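Local structure of dextranase (Pseudarthrobacter oxydans, 6NZS) at residues A[35-40]-A[100-105]; A[106-111]-A[148-153]. The protein catalyses the endohydrolysis of alpha-1,6-glucosidic linkages in dextran, as a member of glycoside hydrolase family 49. All coordinates share one frame; numbering follows the deposited sequence.

Contact 1: A[35-40]-A[100-105]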
ATOM      1  N   SER A  35     -19.528  -3.347   9.174  1.00 11.06           N
ATOM      2  CA  SER A  35     -20.969  -3.503   9.029  1.00 12.27           C
ATOM      3  C   SER A  35     -21.347  -4.537   7.983  1.00 11.82           C
ATOM      4  O   SER A  35     -22.522  -4.910   7.896  1.00 13.45           O
ATOM      5  CB  SER A  35     -21.588  -2.177   8.591  1.00 15.27           C
ATOM      6  OG  SER A  35     -21.341  -1.177   9.559  1.00 20.02           O
ATOM      7  N   PHE A  36     -20.389  -5.026   7.203  1.00 10.31           N
ATOM      8  CA  PHE A  36     -20.715  -5.731   5.978  1.00  9.86           C
ATOM      9  C   PHE A  36     -20.296  -7.187   5.941  1.00  9.79           C
ATOM     10  O   PHE A  36     -20.892  -7.947   5.171  1.00 10.55           O
ATOM     11  CB  PHE A  36     -20.128  -4.979   4.773  1.00 12.97           C
ATOM     12  CG  PHE A  36     -20.530  -3.545   4.753  1.00 10.41           C
ATOM     13  CD1 PHE A  36     -21.811  -3.198   4.375  1.00 14.37           C
ATOM     14  CD2 PHE A  36     -19.664  -2.547   5.166  1.00 11.51           C
ATOM     15  CE1 PHE A  36     -22.225  -1.883   4.381  1.00 14.26           C
ATOM     16  CE2 PHE A  36     -20.078  -1.224   5.168  1.00 11.96           C
ATOM     17  CZ  PHE A  36     -21.354  -0.898   4.779  1.00 12.38           C
ATOM     18  N   TYR A  37     -19.320  -7.606   6.749  1.00  9.55           N
ATOM     19  CA  TYR A  37     -18.801  -8.971   6.703  1.00  8.44           C
ATOM     20  C   TYR A  37     -18.588  -9.510   8.105  1.00 11.17           C
ATOM     21  O   TYR A  37     -18.188  -8.772   9.008  1.00 11.50           O
ATOM     22  CB  TYR A  37     -17.449  -9.022   5.960  1.00  9.38           C
ATOM     23  CG  TYR A  37     -17.569  -8.424   4.592  1.00  8.56           C
ATOM     24  CD1 TYR A  37     -18.115  -9.159   3.553  1.00  9.48           C
ATOM     25  CD2 TYR A  37     -17.206  -7.103   4.347  1.00  8.79           C
ATOM     26  CE1 TYR A  37     -18.273  -8.619   2.300  1.00  8.89           C
ATOM     27  CE2 TYR A  37     -17.366  -6.542   3.083  1.00  8.86           C
ATOM     28  CZ  TYR A  37     -17.906  -7.312   2.068  1.00  8.40           C
ATOM     29  OH  TYR A  37     -18.090  -6.800   0.808  1.00  9.75           O
ATOM     30  N   ASP A  38     -18.849 -10.806   8.269  1.00 10.24           N
ATOM     31  CA  ASP A  38     -18.449 -11.553   9.452  1.00 10.69           C
ATOM     32  C   ASP A  38     -17.543 -12.693   9.018  1.00 11.04           C
ATOM     33  O   ASP A  38     -17.757 -13.291   7.961  1.00 13.01           O
ATOM     34  CB  ASP A  38     -19.662 -12.138  10.184  1.00 11.79           C
ATOM     35  CG  ASP A  38     -20.498 -11.074  10.864  1.00 14.49           C
ATOM     36  OD1 ASP A  38     -19.916 -10.201  11.531  1.00 13.33           O
ATOM     37  OD2 ASP A  38     -21.746 -11.121  10.738  1.00 17.76           O
ATOM     38  N   LEU A  39     -16.537 -12.997   9.836  1.00  9.24           N
ATOM     39  CA  LEU A  39     -15.556 -14.020   9.496  1.00 11.01           C
ATOM     40  C   LEU A  39     -15.354 -14.985  10.660  1.00 12.16           C
ATOM     41  O   LEU A  39     -15.258 -14.567  11.818  1.00 12.17           O
ATOM     42  CB  LEU A  39     -14.225 -13.356   9.127  1.00 11.45           C
ATOM     43  CG  LEU A  39     -13.140 -14.239   8.520  1.00 11.98           C
ATOM     44  CD1 LEU A  39     -12.343 -13.458   7.481  1.00 13.28           C
ATOM     45  CD2 LEU A  39     -12.209 -14.720   9.596  1.00 14.55           C
ATOM     46  N   GLN A  40     -15.291 -16.284  10.345  1.00 11.75           N
ATOM     47  CA  GLN A  40     -14.903 -17.320  11.296  1.00 13.24           C
ATOM     48  C   GLN A  40     -13.863 -18.215  10.638  1.00 12.38           C
ATOM     49  O   GLN A  40     -13.814 -18.329   9.411  1.00 12.33           O
ATOM     50  CB  GLN A  40     -16.099 -18.169  11.740  1.00 16.28           C
ATOM     51  CG  GLN A  40     -17.089 -17.438  12.628  1.00 20.94           C
ATOM     52  CD  GLN A  40     -18.282 -18.299  12.990  1.00 25.57           C
ATOM     53  OE1 GLN A  40     -18.488 -19.364  12.409  1.00 32.85           O
ATOM     54  NE2 GLN A  40     -19.072 -17.845  13.959  1.00 32.81           N
ATOM     55  N   VAL A 100     -16.821 -16.672   5.295  1.00 10.35           N
ATOM     56  CA  VAL A 100     -17.078 -15.241   5.149  1.00 10.70           C
ATOM     57  C   VAL A 100     -18.552 -15.072   4.835  1.00 11.02           C
ATOM     58  O   VAL A 100     -19.054 -15.654   3.864  1.00 10.47           O
ATOM     59  CB  VAL A 100     -16.220 -14.585   4.057  1.00 10.60           C
ATOM     60  CG1 VAL A 100     -16.397 -13.071   4.123  1.00 12.47           C
ATOM     61  CG2 VAL A 100     -14.759 -14.953   4.234  1.00 12.02           C
ATOM     62  N   SER A 101     -19.242 -14.281   5.651  1.00 10.27           N
ATOM     63  CA  SER A 101     -20.671 -14.045   5.512  1.00 11.73           C
ATOM     64  C   SER A 101     -20.913 -12.575   5.206  1.00 11.22           C
ATOM     65  O   SER A 101     -20.329 -11.693   5.847  1.00 11.26           O
ATOM     66  CB  SER A 101     -21.405 -14.419   6.798  1.00 13.53           C
ATOM     67  OG  SER A 101     -21.295 -15.810   7.044  1.00 15.95           O
ATOM     68  N   LEU A 102     -21.778 -12.323   4.228  1.00 11.76           N
ATOM     69  CA  LEU A 102     -22.195 -10.975   3.877  1.00 11.75           C
ATOM     70  C   LEU A 102     -23.386 -10.607   4.757  1.00 14.60           C
ATOM     71  O   LEU A 102     -24.353 -11.374   4.850  1.00 16.66           O
ATOM     72  CB  LEU A 102     -22.583 -10.956   2.398  1.00 13.88           C
ATOM     73  CG  LEU A 102     -22.977  -9.635   1.739  1.00 13.38           C
ATOM     74  CD1 LEU A 102     -21.888  -8.574   1.889  1.00 14.79           C
ATOM     75  CD2 LEU A 102     -23.298  -9.864   0.268  1.00 15.03           C
ATOM     76  N   ARG A 103     -23.312  -9.442   5.408  1.00 13.26           N
ATOM     77  CA  ARG A 103     -24.270  -9.022   6.431  1.00 14.25           C
ATOM     78  C   ARG A 103     -25.411  -8.174   5.889  1.00 15.08           C
ATOM     79  O   ARG A 103     -26.313  -7.820   6.657  1.00 18.62           O
ATOM     80  CB  ARG A 103     -23.561  -8.197   7.515  1.00 13.71           C
ATOM     81  CG  ARG A 103     -22.602  -8.975   8.396  1.00 14.79           C
ATOM     82  CD  ARG A 103     -22.015  -8.098   9.508  1.00 15.83           C
ATOM     83  NE  ARG A 103     -23.029  -7.446  10.347  1.00 19.00           N
ATOM     84  CZ  ARG A 103     -23.598  -8.001  11.417  1.00 17.99           C
ATOM     85  NH1 ARG A 103     -23.275  -9.231  11.791  1.00 22.09           N
ATOM     86  NH2 ARG A 103     -24.507  -7.330  12.111  1.00 20.71           N
ATOM     87  N   THR A 104     -25.391  -7.819   4.607  1.00 13.05           N
ATOM     88  CA  THR A 104     -26.261  -6.769   4.078  1.00 13.67           C
ATOM     89  C   THR A 104     -27.678  -7.236   3.777  1.00 16.69           C
ATOM     90  O   THR A 104     -28.545  -6.390   3.534  1.00 18.06           O
ATOM     91  CB  THR A 104     -25.675  -6.260   2.768  1.00 14.37           C
ATOM     92  OG1 THR A 104     -25.558  -7.373   1.874  1.00 15.05           O
ATOM     93  CG2 THR A 104     -24.299  -5.634   2.989  1.00 16.26           C
ATOM     94  N   GLY A 105     -27.932  -8.539   3.769  1.00 14.99           N
ATOM     95  CA  GLY A 105     -29.171  -9.070   3.246  1.00 16.33           C
ATOM     96  C   GLY A 105     -29.111  -9.453   1.785  1.00 14.85           C
ATOM     97  O   GLY A 105     -30.045 -10.097   1.287  1.00 17.38           O
TER
HETATM   98  O   HOH W   1     -24.639  -4.835  10.194  1.00 28.26           O
HETATM   99  O   HOH W   2     -19.000 -16.221   8.535  1.00 20.57           O

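Contact 2: A[106-111]-A[148-153]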
ATOM      1  N   GLN A 106     -28.051  -9.075   1.080  1.00 14.47           N
ATOM      2  CA  GLN A 106     -27.863  -9.529  -0.284  1.00 12.65           C
ATOM      3  C   GLN A 106     -27.486 -11.004  -0.286  1.00 13.60           C
ATOM      4  O   GLN A 106     -26.924 -11.530   0.680  1.00 16.02           O
ATOM      5  CB  GLN A 106     -26.749  -8.731  -0.953  1.00 14.07           C
ATOM      6  CG  GLN A 106     -27.059  -7.246  -1.097  1.00 14.43           C
ATOM      7  CD  GLN A 106     -25.821  -6.435  -1.387  1.00 14.84           C
ATOM      8  OE1 GLN A 106     -24.857  -6.485  -0.634  1.00 15.20           O
ATOM      9  NE2 GLN A 106     -25.833  -5.693  -2.488  1.00 17.99           N
ATOM     10  N   THR A 107     -27.803 -11.679  -1.384  1.00 13.83           N
ATOM     11  CA  THR A 107     -27.536 -13.103  -1.493  1.00 13.73           C
ATOM     12  C   THR A 107     -26.719 -13.397  -2.741  1.00 14.14           C
ATOM     13  O   THR A 107     -26.608 -12.577  -3.660  1.00 14.61           O
ATOM     14  CB  THR A 107     -28.828 -13.918  -1.504  1.00 16.63           C
ATOM     15  OG1 THR A 107     -29.671 -13.450  -2.557  1.00 18.73           O
ATOM     16  CG2 THR A 107     -29.544 -13.795  -0.159  1.00 18.92           C
ATOM     17  N   ILE A 108     -26.132 -14.593  -2.753  1.00 12.63           N
ATOM     18  CA  ILE A 108     -25.362 -15.084  -3.885  1.00 13.15           C
ATOM     19  C   ILE A 108     -25.902 -16.456  -4.261  1.00 13.53           C
ATOM     20  O   ILE A 108     -26.491 -17.164  -3.443  1.00 15.48           O
ATOM     21  CB  ILE A 108     -23.847 -15.160  -3.599  1.00 13.36           C
ATOM     22  CG1 ILE A 108     -23.574 -15.916  -2.299  1.00 12.74           C
ATOM     23  CG2 ILE A 108     -23.252 -13.762  -3.539  1.00 14.41           C
ATOM     24  CD1 ILE A 108     -22.098 -16.144  -2.027  1.00 15.92           C
ATOM     25  N   THR A 109     -25.693 -16.820  -5.521  1.00 13.35           N
ATOM     26  CA  THR A 109     -26.205 -18.085  -6.029  1.00 15.92           C
ATOM     27  C   THR A 109     -25.156 -19.191  -6.074  1.00 15.33           C
ATOM     28  O   THR A 109     -25.523 -20.366  -6.179  1.00 13.43           O
ATOM     29  CB  THR A 109     -26.867 -17.885  -7.401  1.00 19.40           C
ATOM     30  OG1 THR A 109     -25.968 -17.208  -8.278  1.00 25.43           O
ATOM     31  CG2 THR A 109     -28.139 -17.050  -7.256  1.00 25.37           C
ATOM     32  N   SER A 110     -23.875 -18.865  -5.955  1.00 12.90           N
ATOM     33  CA  SER A 110     -22.835 -19.879  -6.040  1.00 12.69           C
ATOM     34  C   SER A 110     -21.555 -19.307  -5.467  1.00 13.87           C
ATOM     35  O   SER A 110     -21.409 -18.091  -5.306  1.00 13.92           O
ATOM     36  CB  SER A 110     -22.600 -20.296  -7.491  1.00 13.36           C
ATOM     37  OG  SER A 110     -21.960 -19.257  -8.203  1.00 13.89           O
ATOM     38  N   ALA A 111     -20.603 -20.203  -5.204  1.00 13.57           N
ATOM     39  CA  ALA A 111     -19.295 -19.768  -4.743  1.00 13.40           C
ATOM     40  C   ALA A 111     -18.551 -18.982  -5.812  1.00 14.82           C
ATOM     41  O   ALA A 111     -17.638 -18.214  -5.482  1.00 15.25           O
ATOM     42  CB  ALA A 111     -18.468 -20.973  -4.285  1.00 16.49           C
ATOM     43  N   VAL A 148     -11.703 -10.571  -0.703  1.00  8.25           N
ATOM     44  CA  VAL A 148     -12.870 -11.431  -0.894  1.00  9.21           C
ATOM     45  C   VAL A 148     -13.993 -10.571  -1.468  1.00  8.20           C
ATOM     46  O   VAL A 148     -14.413  -9.587  -0.844  1.00  9.40           O
ATOM     47  CB  VAL A 148     -13.291 -12.082   0.434  1.00  9.18           C
ATOM     48  CG1 VAL A 148     -14.547 -12.921   0.256  1.00 10.81           C
ATOM     49  CG2 VAL A 148     -12.146 -12.922   1.000  1.00 11.10           C
ATOM     50  N   GLU A 149     -14.471 -10.926  -2.662  1.00  9.01           N
ATOM     51  CA  GLU A 149     -15.285 -10.018  -3.480  1.00  7.69           C
ATOM     52  C   GLU A 149     -16.631 -10.660  -3.814  1.00  9.55           C
ATOM     53  O   GLU A 149     -16.737 -11.465  -4.748  1.00 10.31           O
ATOM     54  CB  GLU A 149     -14.501  -9.605  -4.727  1.00  9.40           C
ATOM     55  CG  GLU A 149     -13.067  -9.204  -4.366  1.00  8.54           C
ATOM     56  CD  GLU A 149     -12.355  -8.340  -5.386  1.00  9.41           C
ATOM     57  OE1 GLU A 149     -12.859  -8.157  -6.520  1.00 10.87           O
ATOM     58  OE2 GLU A 149     -11.280  -7.826  -5.028  1.00  9.82           O
ATOM     59  N   PHE A 150     -17.664 -10.300  -3.055  1.00  8.30           N
ATOM     60  CA  PHE A 150     -19.011 -10.789  -3.330  1.00  9.05           C
ATOM     61  C   PHE A 150     -19.598  -9.997  -4.497  1.00  8.78           C
ATOM     62  O   PHE A 150     -19.609  -8.759  -4.476  1.00  9.76           O
ATOM     63  CB  PHE A 150     -19.900 -10.598  -2.101  1.00  9.01           C
ATOM     64  CG  PHE A 150     -19.668 -11.598  -1.000  1.00  9.18           C
ATOM     65  CD1 PHE A 150     -18.565 -11.492  -0.159  1.00 10.75           C
ATOM     66  CD2 PHE A 150     -20.580 -12.618  -0.782  1.00 10.37           C
ATOM     67  CE1 PHE A 150     -18.367 -12.405   0.869  1.00 10.75           C
ATOM     68  CE2 PHE A 150     -20.384 -13.535   0.243  1.00 12.05           C
ATOM     69  CZ  PHE A 150     -19.278 -13.428   1.063  1.00 11.01           C
ATOM     70  N   GLU A 151     -20.086 -10.710  -5.512  1.00  9.32           N
ATOM     71  CA  GLU A 151     -20.639 -10.059  -6.699  1.00 10.52           C
ATOM     72  C   GLU A 151     -21.660  -8.955  -6.414  1.00  9.75           C
ATOM     73  O   GLU A 151     -21.557  -7.887  -7.045  1.00 10.52           O
ATOM     74  CB  GLU A 151     -21.179 -11.112  -7.679  1.00 13.20           C
ATOM     75  CG  GLU A 151     -21.381 -10.579  -9.088  1.00 19.77           C
ATOM     76  CD  GLU A 151     -21.858 -11.656 -10.036  1.00 31.42           C
ATOM     77  OE1 GLU A 151     -21.157 -12.684 -10.171  1.00 32.80           O
ATOM     78  OE2 GLU A 151     -22.938 -11.478 -10.636  1.00 36.75           O
ATOM     79  N   PRO A 152     -22.633  -9.114  -5.505  1.00  9.35           N
ATOM     80  CA  PRO A 152     -23.589  -8.019  -5.260  1.00 10.03           C
ATOM     81  C   PRO A 152     -22.967  -6.758  -4.680  1.00  9.97           C
ATOM     82  O   PRO A 152     -23.628  -5.709  -4.694  1.00 12.88           O
ATOM     83  CB  PRO A 152     -24.602  -8.631  -4.279  1.00 14.23           C
ATOM     84  CG  PRO A 152     -24.397 -10.095  -4.359  1.00 19.61           C
ATOM     85  CD  PRO A 152     -22.987 -10.332  -4.748  1.00 11.36           C
ATOM     86  N   GLN A 153     -21.736  -6.819  -4.166  1.00  9.60           N
ATOM     87  CA  GLN A 153     -21.047  -5.646  -3.644  1.00  9.38           C
ATOM     88  C   GLN A 153     -20.278  -4.876  -4.711  1.00 10.69           C
ATOM     89  O   GLN A 153     -19.822  -3.758  -4.438  1.00 11.63           O
ATOM     90  CB  GLN A 153     -20.123  -6.065  -2.494  1.00 10.70           C
ATOM     91  CG  GLN A 153     -20.868  -6.232  -1.181  1.00 11.58           C
ATOM     92  CD  GLN A 153     -21.345  -4.903  -0.653  1.00 12.50           C
ATOM     93  OE1 GLN A 153     -20.570  -3.953  -0.564  1.00 12.14           O
ATOM     94  NE2 GLN A 153     -22.629  -4.808  -0.338  1.00 13.65           N
TER

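Contact 1: A[35-40]-A[100-105]
D38 and S101 form the hydrogen-bonded pair of a short antiparallel ladder (D38 N to S101 O 3.0 Å, S101 N to D38 O 2.9 Å) in which strands 37-40 and 100-102 run at 160° to each other. Just past its end, R103 N still reaches F36 O at 2.9 Å, from above the carbonyl plane. Y37, L39, V100 and L102 project from one face of the ladder. There Y37 and L102 lie side by side, pointing the same way, and L102 CD1 meets the ring obliquely, 3.6 Å from Y37 CE1; the methyls of V100 extend this patch toward Y37 and L39. D38 and S101 project from the other face, and R103, just past the strand, reaches back to D38. R103 NH1 forms a salt bridge with D38 OD2 (2.6 Å), which accepts through its syn lone pair; OD2 lies close to the guanidinium plane, but carboxylate and guanidinium are turned 78° apart and a single oxygen takes the bond. A bend at chi3 (56°) places R103 NE where a water links it to S35 O. D38 OD1 pairs with R33, and the shared carboxylate probably offsets the repulsion of two close arginines. An alanine in place of D38 would probably leave the neighbouring charges of R33 and R103 without this countercharge and the R103 guanidinium freer to turn. Beyond the strands, T104 CG2 touches the edge of the F36 ring, 3.7 Å from CD1. Within the Ig-like N-terminal domain, strand 37-43 runs between 51-58 and 96-102, the latter continuing to 132-137, while Y37 and L39 pack on M186 of strand 176-192.

Contact 2: A[106-111]-A[148-153]
Q106 OE1 is gripped by two hydrogen bonds, one with Q153 NE2 across the contact and one with the hydroxyl of T104, two residues earlier in the chain. The Q153 NE2 to Q106 OE1 bond is 2.8 Å long, fairly straight at 155°, and arrives on a lone pair in the plane of the acceptor amide. It also leaves close to the plane of the Q153 amide, although the two amides are turned 79° apart and their side chains cross at about a right angle. Q106 NE2 adds only a weak bond to P152 O, at 3.1 Å, as the Q106 side chain slides past the proline with NE2 3.7 Å from P152 CB. The far oxygen of the Q153 amide, OE1, is taken by N184, so both ends of this buried group are engaged and its rotation is probably fixed.

Next to these polar bonds, I108 fits between P152 and F150: CG2 packs chiefly on the proline, CD1 on the ring. With chi1 at 51°, CG1 sits between the backbone N and the carbonyl carbon; CG2 then packs 3.6 Å from P152 CD, while CD1, at the end of the other branch, meets the F150 ring obliquely, 3.9 Å from CE2. P152 CG also comes within 3.4 Å of T107 O, so the proline ring lies against the loop backbone as well. The Q153 N to F150 O bond, 2.9 Å, closes the 3-10 turn that carries P152. Residues 106-108 thus pack against the end of strand 144-150 and the 3-10 turn that follows it. That strand runs between strands 114-117 and 176-192; V114 touches both I108 and F150, and E149 reaches H435 in the solenoid part of the chain.

In the fold
Contact 1 leads directly into contact 2, since the chain passes from G105 to Q106, and their centres lie 11 Å apart. The side chain of Y37 joins them: its OH is 3.5 Å from Q153 CG and its CE1 3.8 Å from F150 CD1. The F150 ring also reaches strand 96-102, with CZ 3.6 Å from V100 O. N184 on strand 176-192, the partner of Q153, also takes the Y37 hydroxyl on its backbone oxygen. Both contacts belong to the Ig-like N-terminal domain and are structural packing beside the beta-solenoid; the centres of the two contacts lie about 24 and 25 Å from the centre of the chain.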